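Side-chain contacts in putative flagella-related protein H (Methanocaldococcus jannaschii DSM 2661, PDB 4WIA), which probably binds ATP with magnesium and serves as an ATP-binding accessory component of the archaellum, the archaeal flagellum: residues T186-F191 / L195-K200; K213-R218 / I225-A230. One frame throughout, in Å; residues are numbered along the deposited sequence.

Overall arrangement
Both contacts are beta hairpins made by consecutive strands at one end of the mixed sheet of this KaiC-like P-loop protein. Following the chain from the N terminus, strand 182-191, the last of the parallel strands and neighbour of 29-33, turns back into 194-204; interaction 1 closes this first, tight hairpin. Strand 214-220 then lies against 194-204, and interaction 2 closes the second hairpin with 224-227, the outermost strand on this side. The two contacts follow in series, neither nesting nor crossing, with centres about 9 Å apart. Backbone hydrogen bonds between 194-204 and 214-220 join them, while Lys-196 and Glu-228 form a salt bridge from one to the other.

Interaction 1: T186-F191 / L195-K200; sequences TELFTF and LKNLAK
The ring of Phe-189 has the backbone oxygen of Asn-197 at its edge, in plane, while Leu-198 CB approaches obliquely, 4.0 Å from Phe-189 CE1. Phe-189 and its partner Lys-196 form a hydrogen-bonded pair of this antiparallel beta hairpin. Their backbones exchange two bonds, and the one from Lys-196 N to Phe-189 O is short at 2.7 Å. With CG set between its backbone N and carbonyl carbon (chi1 75°), the ring swings across to the opposing strand, where Phe-189 CE1 lies 3.7 Å from Lys-196 CB. A lysine suits this place because its aliphatic part can pack on the phenylalanine while the chain, bent at chi3 (-103°), carries NZ onward to a salt bridge with Glu-228; Lys-196 probably also binds ATP. A second hydrogen-bonded pair, Glu-187 with Leu-198, continues the ladder, and the carboxylate of Glu-187 turns back to Arg-185.

Leu-188, Asn-197 and Leu-195 occupy the other face of the sheet. Leu-188 and Asn-197 run side by side, Leu-188 CD2 lying 3.6 Å from Asn-197 ND2, whose hydrogen bond goes to the carbonyl oxygen of Thr-38. Thr-186, on this same face, hydrogen-bonds through OG1 to the Thr-38 hydroxyl, bringing the hairpin to the probable P-loop. Toward the turn Leu-188 CD2 meets Leu-195 CD2 at 3.6 Å.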
ATOM      1  N   THR A 186       5.647  28.079   8.778  1.00 56.49           N
ATOM      2  CA  THR A 186       4.622  28.333   7.772  1.00 59.01           C
ATOM      3  C   THR A 186       4.226  29.802   7.710  1.00 63.32           C
ATOM      4  O   THR A 186       4.167  30.451   8.741  1.00 66.08           O
ATOM      5  CB  THR A 186       3.369  27.491   8.013  1.00 56.30           C
ATOM      6  OG1 THR A 186       2.871  27.710   9.320  1.00 59.21           O
ATOM      7  CG2 THR A 186       3.689  26.043   7.874  1.00 54.45           C
ATOM      8  N   GLU A 187       3.983  30.303   6.489  1.00 65.97           N
ATOM      9  CA  GLU A 187       3.416  31.636   6.243  1.00 68.63           C
ATOM     10  C   GLU A 187       2.513  31.636   5.013  1.00 67.61           C
ATOM     11  O   GLU A 187       2.504  30.698   4.215  1.00 65.67           O
ATOM     12  CB  GLU A 187       4.490  32.716   6.036  1.00 74.44           C
ATOM     13  CG  GLU A 187       5.369  32.972   7.265  1.00 76.85           C
ATOM     14  CD  GLU A 187       6.110  34.312   7.333  1.00 81.00           C
ATOM     15  OE1 GLU A 187       5.598  35.425   7.126  1.00 85.42           O
ATOM     16  OE2 GLU A 187       7.286  34.260   7.676  1.00 86.88           O
ATOM     17  N   LEU A 188       1.761  32.709   4.883  1.00 66.62           N
ATOM     18  CA  LEU A 188       1.009  32.972   3.700  1.00 67.45           C
ATOM     19  C   LEU A 188       1.752  34.023   2.915  1.00 68.51           C
ATOM     20  O   LEU A 188       2.419  34.869   3.485  1.00 69.26           O
ATOM     21  CB  LEU A 188      -0.366  33.526   4.034  1.00 70.63           C
ATOM     22  CG  LEU A 188      -1.377  32.565   4.635  1.00 70.42           C
ATOM     23  CD1 LEU A 188      -2.669  33.351   4.878  1.00 71.94           C
ATOM     24  CD2 LEU A 188      -1.649  31.351   3.762  1.00 69.59           C
ATOM     25  N   PHE A 189       1.660  33.948   1.595  1.00 67.20           N
ATOM     26  CA  PHE A 189       2.184  34.998   0.740  1.00 69.70           C
ATOM     27  C   PHE A 189       1.396  34.959  -0.548  1.00 69.61           C
ATOM     28  O   PHE A 189       0.751  33.952  -0.867  1.00 65.87           O
ATOM     29  CB  PHE A 189       3.683  34.811   0.486  1.00 68.77           C
ATOM     30  CG  PHE A 189       4.002  33.692  -0.498  1.00 66.19           C
ATOM     31  CD1 PHE A 189       3.815  32.364  -0.159  1.00 61.95           C
ATOM     32  CD2 PHE A 189       4.477  33.991  -1.756  1.00 68.41           C
ATOM     33  CE1 PHE A 189       4.114  31.354  -1.041  1.00 60.63           C
ATOM     34  CE2 PHE A 189       4.764  32.987  -2.656  1.00 66.53           C
ATOM     35  CZ  PHE A 189       4.585  31.669  -2.302  1.00 62.60           C
ATOM     36  N   THR A 190       1.481  36.052  -1.279  1.00 72.81           N
ATOM     37  CA  THR A 190       0.712  36.205  -2.474  1.00 76.91           C
ATOM     38  C   THR A 190       1.618  36.495  -3.650  1.00 79.89           C
ATOM     39  O   THR A 190       2.405  37.431  -3.626  1.00 80.73           O
ATOM     40  CB  THR A 190      -0.307  37.354  -2.341  1.00 80.45           C
ATOM     41  OG1 THR A 190      -1.287  36.997  -1.357  1.00 79.78           O
ATOM     42  CG2 THR A 190      -1.020  37.615  -3.659  1.00 84.05           C
ATOM     43  N   PHE A 191       1.482  35.695  -4.693  1.00 82.15           N
ATOM     44  CA  PHE A 191       2.182  35.972  -5.932  1.00 88.24           C
ATOM     45  C   PHE A 191       1.198  35.877  -7.103  1.00 90.08           C
ATOM     46  O   PHE A 191       0.437  34.917  -7.254  1.00 87.81           O
ATOM     47  CB  PHE A 191       3.399  35.033  -6.072  1.00 87.42           C
ATOM     48  CG  PHE A 191       4.422  35.502  -7.053  1.00 92.45           C
ATOM     49  CD1 PHE A 191       5.391  36.443  -6.692  1.00 96.55           C
ATOM     50  CD2 PHE A 191       4.435  35.004  -8.347  1.00 95.98           C
ATOM     51  CE1 PHE A 191       6.326  36.907  -7.616  1.00100.23           C
ATOM     52  CE2 PHE A 191       5.376  35.457  -9.274  1.00100.48           C
ATOM     53  CZ  PHE A 191       6.319  36.414  -8.908  1.00101.82           C
ATOM     54  N   LEU A 195      -3.036  33.715  -3.270  1.00 83.49           N
ATOM     55  CA  LEU A 195      -2.553  33.501  -1.933  1.00 79.21           C
ATOM     56  C   LEU A 195      -2.105  32.049  -1.787  1.00 74.74           C
ATOM     57  O   LEU A 195      -2.782  31.150  -2.236  1.00 73.17           O
ATOM     58  CB  LEU A 195      -3.662  33.920  -0.981  1.00 81.37           C
ATOM     59  CG  LEU A 195      -3.464  33.987   0.535  1.00 81.06           C
ATOM     60  CD1 LEU A 195      -4.388  34.982   1.251  1.00 85.56           C
ATOM     61  CD2 LEU A 195      -3.663  32.589   1.076  1.00 79.30           C
ATOM     62  N   LYS A 196      -0.927  31.821  -1.205  1.00 73.78           N
ATOM     63  CA  LYS A 196      -0.329  30.483  -1.139  1.00 69.52           C
ATOM     64  C   LYS A 196       0.275  30.294   0.204  1.00 66.84           C
ATOM     65  O   LYS A 196       0.527  31.271   0.898  1.00 67.56           O
ATOM     66  CB  LYS A 196       0.786  30.336  -2.179  1.00 73.43           C
ATOM     67  CG  LYS A 196       0.260  30.365  -3.623  1.00 78.60           C
ATOM     68  CD  LYS A 196       1.338  29.973  -4.643  1.00 80.48           C
ATOM     69  CE  LYS A 196       1.865  31.192  -5.342  1.00 85.15           C
ATOM     70  NZ  LYS A 196       3.061  30.901  -6.177  1.00 88.96           N
ATOM     71  N   ASN A 197       0.537  29.043   0.557  1.00 63.18           N
ATOM     72  CA  ASN A 197       1.258  28.730   1.756  1.00 62.13           C
ATOM     73  C   ASN A 197       2.700  28.439   1.458  1.00 64.59           C
ATOM     74  O   ASN A 197       3.020  27.906   0.399  1.00 67.40           O
ATOM     75  CB  ASN A 197       0.661  27.517   2.384  1.00 60.61           C
ATOM     76  CG  ASN A 197      -0.820  27.671   2.583  1.00 61.40           C
ATOM     77  OD1 ASN A 197      -1.576  27.663   1.617  1.00 63.67           O
ATOM     78  ND2 ASN A 197      -1.248  27.792   3.831  1.00 60.47           N
ATOM     79  N   LEU A 198       3.585  28.808   2.371  1.00 62.78           N
ATOM     80  CA  LEU A 198       4.957  28.402   2.260  1.00 62.24           C
ATOM     81  C   LEU A 198       5.304  27.727   3.537  1.00 56.30           C
ATOM     82  O   LEU A 198       5.056  28.290   4.586  1.00 59.82           O
ATOM     83  CB  LEU A 198       5.874  29.605   2.036  1.00 65.60           C
ATOM     84  CG  LEU A 198       7.370  29.303   2.139  1.00 67.43           C
ATOM     85  CD1 LEU A 198       7.841  28.561   0.914  1.00 67.80           C
ATOM     86  CD2 LEU A 198       8.168  30.589   2.294  1.00 73.50           C
ATOM     87  N   ALA A 199       5.893  26.541   3.423  1.00 52.15           N
ATOM     88  CA  ALA A 199       6.462  25.808   4.527  1.00 48.38           C
ATOM     89  C   ALA A 199       7.958  25.781   4.343  1.00 53.26           C
ATOM     90  O   ALA A 199       8.450  25.205   3.388  1.00 58.19           O
ATOM     91  CB  ALA A 199       5.935  24.421   4.526  1.00 46.54           C
ATOM     92  N   LYS A 200       8.705  26.444   5.228  1.00 55.36           N
ATOM     93  CA  LYS A 200      10.122  26.476   5.120  1.00 55.14           C
ATOM     94  C   LYS A 200      10.767  25.593   6.197  1.00 55.02           C
ATOM     95  O   LYS A 200      10.461  25.710   7.394  1.00 54.97           O
ATOM     96  CB  LYS A 200      10.581  27.892   5.248  1.00 60.37           C
ATOM     97  CG  LYS A 200      12.036  28.072   4.897  1.00 65.44           C
ATOM     98  CD  LYS A 200      12.429  29.528   5.089  1.00 70.31           C
ATOM     99  CE  LYS A 200      13.369  30.032   4.025  1.00 78.36           C
ATOM    100  NZ  LYS A 200      13.224  31.510   3.986  1.00 87.19           N
TER

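Interaction 2: K213-R218 / I225-A230; sequences KNIVFR and IAVEIA
Strands 214-218 and 225-227 run antiparallel with a marked twist, their directions 133° apart, and pair through two bonds between Arg-218 and Ala-226; just beyond the second strand, Glu-228 N adds a bond to Val-216 O at 3.0 Å. The bond from Ala-226 N to Arg-218 O is nearly straight. The arginine side chain reaches across to the other strand: chi1 of 65° tucks CG in between the two main-chain neighbours of CA, and the extended chain beyond it carries the guanidinium over. One face of that group then rests on Ala-226 CB, 4.0 Å from its plane and over its centre; the small methyl suits a place covered by so broad a group. Arg-218 NH2 also reaches Glu-228 OE2 in a long salt bridge of 3.7 Å, with the two planar groups 53° apart. Val-216 lies alongside Glu-228, its CG1 packed against the carboxylate end, already held by Lys-196.

Branched and aromatic residues fill the opposite face, as befits a buried side: Phe-217 CB is 4.0 Å from Ile-225 CG2, and Ile-215 CG2 is 4.1 Å from Val-227 CG1. Ile-225 packs beyond the sheet on Val-42 and Arg-46 of helix 40-53, the helix that starts within the probable P-loop, while strand 214-220 is flanked on its other edge by strand 194-204, to which Ile-215 and Phe-217 are hydrogen-bonded through their backbones.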
ATOM      1  N   LYS A 213      14.092  23.160   0.759  1.00 54.04           N
ATOM      2  CA  LYS A 213      13.986  24.060   1.870  1.00 57.21           C
ATOM      3  C   LYS A 213      12.652  24.803   1.894  1.00 56.74           C
ATOM      4  O   LYS A 213      12.043  24.966   2.948  1.00 55.24           O
ATOM      5  CB  LYS A 213      15.111  25.073   1.796  1.00 62.46           C
ATOM      6  CG  LYS A 213      15.351  25.752   3.119  1.00 67.62           C
ATOM      7  CD  LYS A 213      16.642  26.538   3.203  1.00 73.54           C
ATOM      8  CE  LYS A 213      16.705  27.292   4.528  1.00 75.50           C
ATOM      9  NZ  LYS A 213      17.991  28.033   4.670  1.00 78.55           N
ATOM     10  N   ASN A 214      12.210  25.277   0.740  1.00 57.44           N
ATOM     11  CA  ASN A 214      10.951  25.997   0.643  1.00 57.80           C
ATOM     12  C   ASN A 214       9.934  25.174  -0.061  1.00 55.03           C
ATOM     13  O   ASN A 214      10.102  24.866  -1.195  1.00 58.19           O
ATOM     14  CB  ASN A 214      11.166  27.263  -0.115  1.00 63.23           C
ATOM     15  CG  ASN A 214      12.068  28.205   0.619  1.00 66.97           C
ATOM     16  OD1 ASN A 214      11.734  28.674   1.709  1.00 67.88           O
ATOM     17  ND2 ASN A 214      13.217  28.488   0.044  1.00 69.06           N
ATOM     18  N   ILE A 215       8.840  24.854   0.593  1.00 55.75           N
ATOM     19  CA  ILE A 215       7.784  24.075  -0.055  1.00 54.93           C
ATOM     20  C   ILE A 215       6.544  24.960  -0.196  1.00 57.59           C
ATOM     21  O   ILE A 215       5.902  25.331   0.787  1.00 55.50           O
ATOM     22  CB  ILE A 215       7.488  22.812   0.728  1.00 53.06           C
ATOM     23  CG1 ILE A 215       8.739  21.927   0.779  1.00 53.50           C
ATOM     24  CG2 ILE A 215       6.367  22.044   0.070  1.00 54.12           C
ATOM     25  CD1 ILE A 215       8.645  20.812   1.814  1.00 51.00           C
ATOM     26  N   VAL A 216       6.242  25.362  -1.438  1.00 61.25           N
ATOM     27  CA  VAL A 216       5.052  26.161  -1.701  1.00 62.45           C
ATOM     28  C   VAL A 216       3.862  25.254  -1.994  1.00 62.91           C
ATOM     29  O   VAL A 216       3.996  24.260  -2.672  1.00 63.74           O
ATOM     30  CB  VAL A 216       5.270  27.107  -2.864  1.00 64.05           C
ATOM     31  CG1 VAL A 216       4.033  27.949  -3.108  1.00 65.79           C
ATOM     32  CG2 VAL A 216       6.489  27.990  -2.596  1.00 64.85           C
ATOM     33  N   PHE A 217       2.707  25.575  -1.423  1.00 65.68           N
ATOM     34  CA  PHE A 217       1.484  24.830  -1.709  1.00 65.75           C
ATOM     35  C   PHE A 217       0.254  25.690  -1.577  1.00 67.56           C
ATOM     36  O   PHE A 217       0.321  26.812  -1.066  1.00 65.98           O
ATOM     37  CB  PHE A 217       1.340  23.589  -0.818  1.00 62.77           C
ATOM     38  CG  PHE A 217       1.295  23.878   0.662  1.00 67.34           C
ATOM     39  CD1 PHE A 217       2.472  24.018   1.399  1.00 69.68           C
ATOM     40  CD2 PHE A 217       0.087  23.974   1.346  1.00 71.78           C
ATOM     41  CE1 PHE A 217       2.447  24.285   2.768  1.00 68.61           C
ATOM     42  CE2 PHE A 217       0.060  24.220   2.736  1.00 70.95           C
ATOM     43  CZ  PHE A 217       1.244  24.384   3.440  1.00 67.91           C
ATOM     44  N   ARG A 218      -0.858  25.155  -2.079  1.00 70.15           N
ATOM     45  CA  ARG A 218      -2.176  25.697  -1.806  1.00 72.57           C
ATOM     46  C   ARG A 218      -3.047  24.517  -1.366  1.00 68.88           C
ATOM     47  O   ARG A 218      -2.747  23.354  -1.618  1.00 62.70           O
ATOM     48  CB  ARG A 218      -2.744  26.420  -3.011  1.00 79.69           C
ATOM     49  CG  ARG A 218      -3.008  25.538  -4.208  1.00 87.41           C
ATOM     50  CD  ARG A 218      -2.989  26.265  -5.553  1.00 93.63           C
ATOM     51  NE  ARG A 218      -2.532  25.356  -6.625  1.00 98.95           N
ATOM     52  CZ  ARG A 218      -1.263  24.942  -6.785  1.00101.36           C
ATOM     53  NH1 ARG A 218      -0.932  24.120  -7.783  1.00102.39           N
ATOM     54  NH2 ARG A 218      -0.311  25.345  -5.941  1.00102.59           N
ATOM     55  N   ILE A 225      -3.359  19.182  -0.045  1.00 59.64           N
ATOM     56  CA  ILE A 225      -2.177  19.896  -0.382  1.00 62.31           C
ATOM     57  C   ILE A 225      -1.914  19.656  -1.882  1.00 62.17           C
ATOM     58  O   ILE A 225      -1.701  18.518  -2.293  1.00 58.74           O
ATOM     59  CB  ILE A 225      -0.986  19.319   0.427  1.00 63.45           C
ATOM     60  CG1 ILE A 225      -1.000  19.741   1.858  1.00 66.93           C
ATOM     61  CG2 ILE A 225       0.352  19.804  -0.070  1.00 64.51           C
ATOM     62  CD1 ILE A 225      -2.210  19.243   2.539  1.00 73.43           C
ATOM     63  N   ALA A 226      -1.929  20.741  -2.651  1.00 60.70           N
ATOM     64  CA  ALA A 226      -1.407  20.757  -4.015  1.00 60.73           C
ATOM     65  C   ALA A 226      -0.039  21.426  -3.914  1.00 59.52           C
ATOM     66  O   ALA A 226       0.032  22.618  -3.672  1.00 59.75           O
ATOM     67  CB  ALA A 226      -2.313  21.542  -4.914  1.00 59.80           C
ATOM     68  N   VAL A 227       1.027  20.647  -4.054  1.00 56.86           N
ATOM     69  CA  VAL A 227       2.397  21.164  -3.990  1.00 56.95           C
ATOM     70  C   VAL A 227       2.786  21.773  -5.319  1.00 59.47           C
ATOM     71  O   VAL A 227       2.607  21.187  -6.359  1.00 59.57           O
ATOM     72  CB  VAL A 227       3.377  20.037  -3.687  1.00 56.14           C
ATOM     73  CG1 VAL A 227       4.753  20.607  -3.447  1.00 60.37           C
ATOM     74  CG2 VAL A 227       2.915  19.299  -2.456  1.00 56.40           C
ATOM     75  N   GLU A 228       3.257  22.997  -5.296  1.00 64.46           N
ATOM     76  CA  GLU A 228       3.680  23.658  -6.513  1.00 70.26           C
ATOM     77  C   GLU A 228       4.920  22.965  -7.021  1.00 70.30           C
ATOM     78  O   GLU A 228       5.826  22.727  -6.259  1.00 66.46           O
ATOM     79  CB  GLU A 228       4.089  25.054  -6.144  1.00 72.64           C
ATOM     80  CG  GLU A 228       4.319  25.971  -7.299  1.00 80.06           C
ATOM     81  CD  GLU A 228       3.835  27.358  -6.948  1.00 88.46           C
ATOM     82  OE1 GLU A 228       4.649  28.307  -7.071  1.00 89.06           O
ATOM     83  OE2 GLU A 228       2.644  27.449  -6.505  1.00 85.84           O
ATOM     84  N   ILE A 229       4.927  22.560  -8.274  1.00 72.69           N
ATOM     85  CA  ILE A 229       6.117  21.946  -8.833  1.00 76.72           C
ATOM     86  C   ILE A 229       7.179  23.072  -9.012  1.00 77.09           C
ATOM     87  O   ILE A 229       6.964  24.022  -9.754  1.00 76.95           O
ATOM     88  CB  ILE A 229       5.832  21.209 -10.176  1.00 84.24           C
ATOM     89  CG1 ILE A 229       4.559  20.362 -10.126  1.00 82.28           C
ATOM     90  CG2 ILE A 229       7.001  20.320 -10.596  1.00 88.40           C
ATOM     91  CD1 ILE A 229       4.683  19.050  -9.389  1.00 78.97           C
ATOM     92  N   ALA A 230       8.309  22.961  -8.318  1.00 76.05           N
ATOM     93  CA  ALA A 230       9.302  24.044  -8.262  1.00 84.04           C
ATOM     94  C   ALA A 230      10.076  24.121  -9.568  1.00 85.05           C
ATOM     95  O   ALA A 230      10.152  25.196 -10.173  1.00 96.42           O
ATOM     96  CB  ALA A 230      10.244  23.880  -7.052  1.00 83.14           C
TER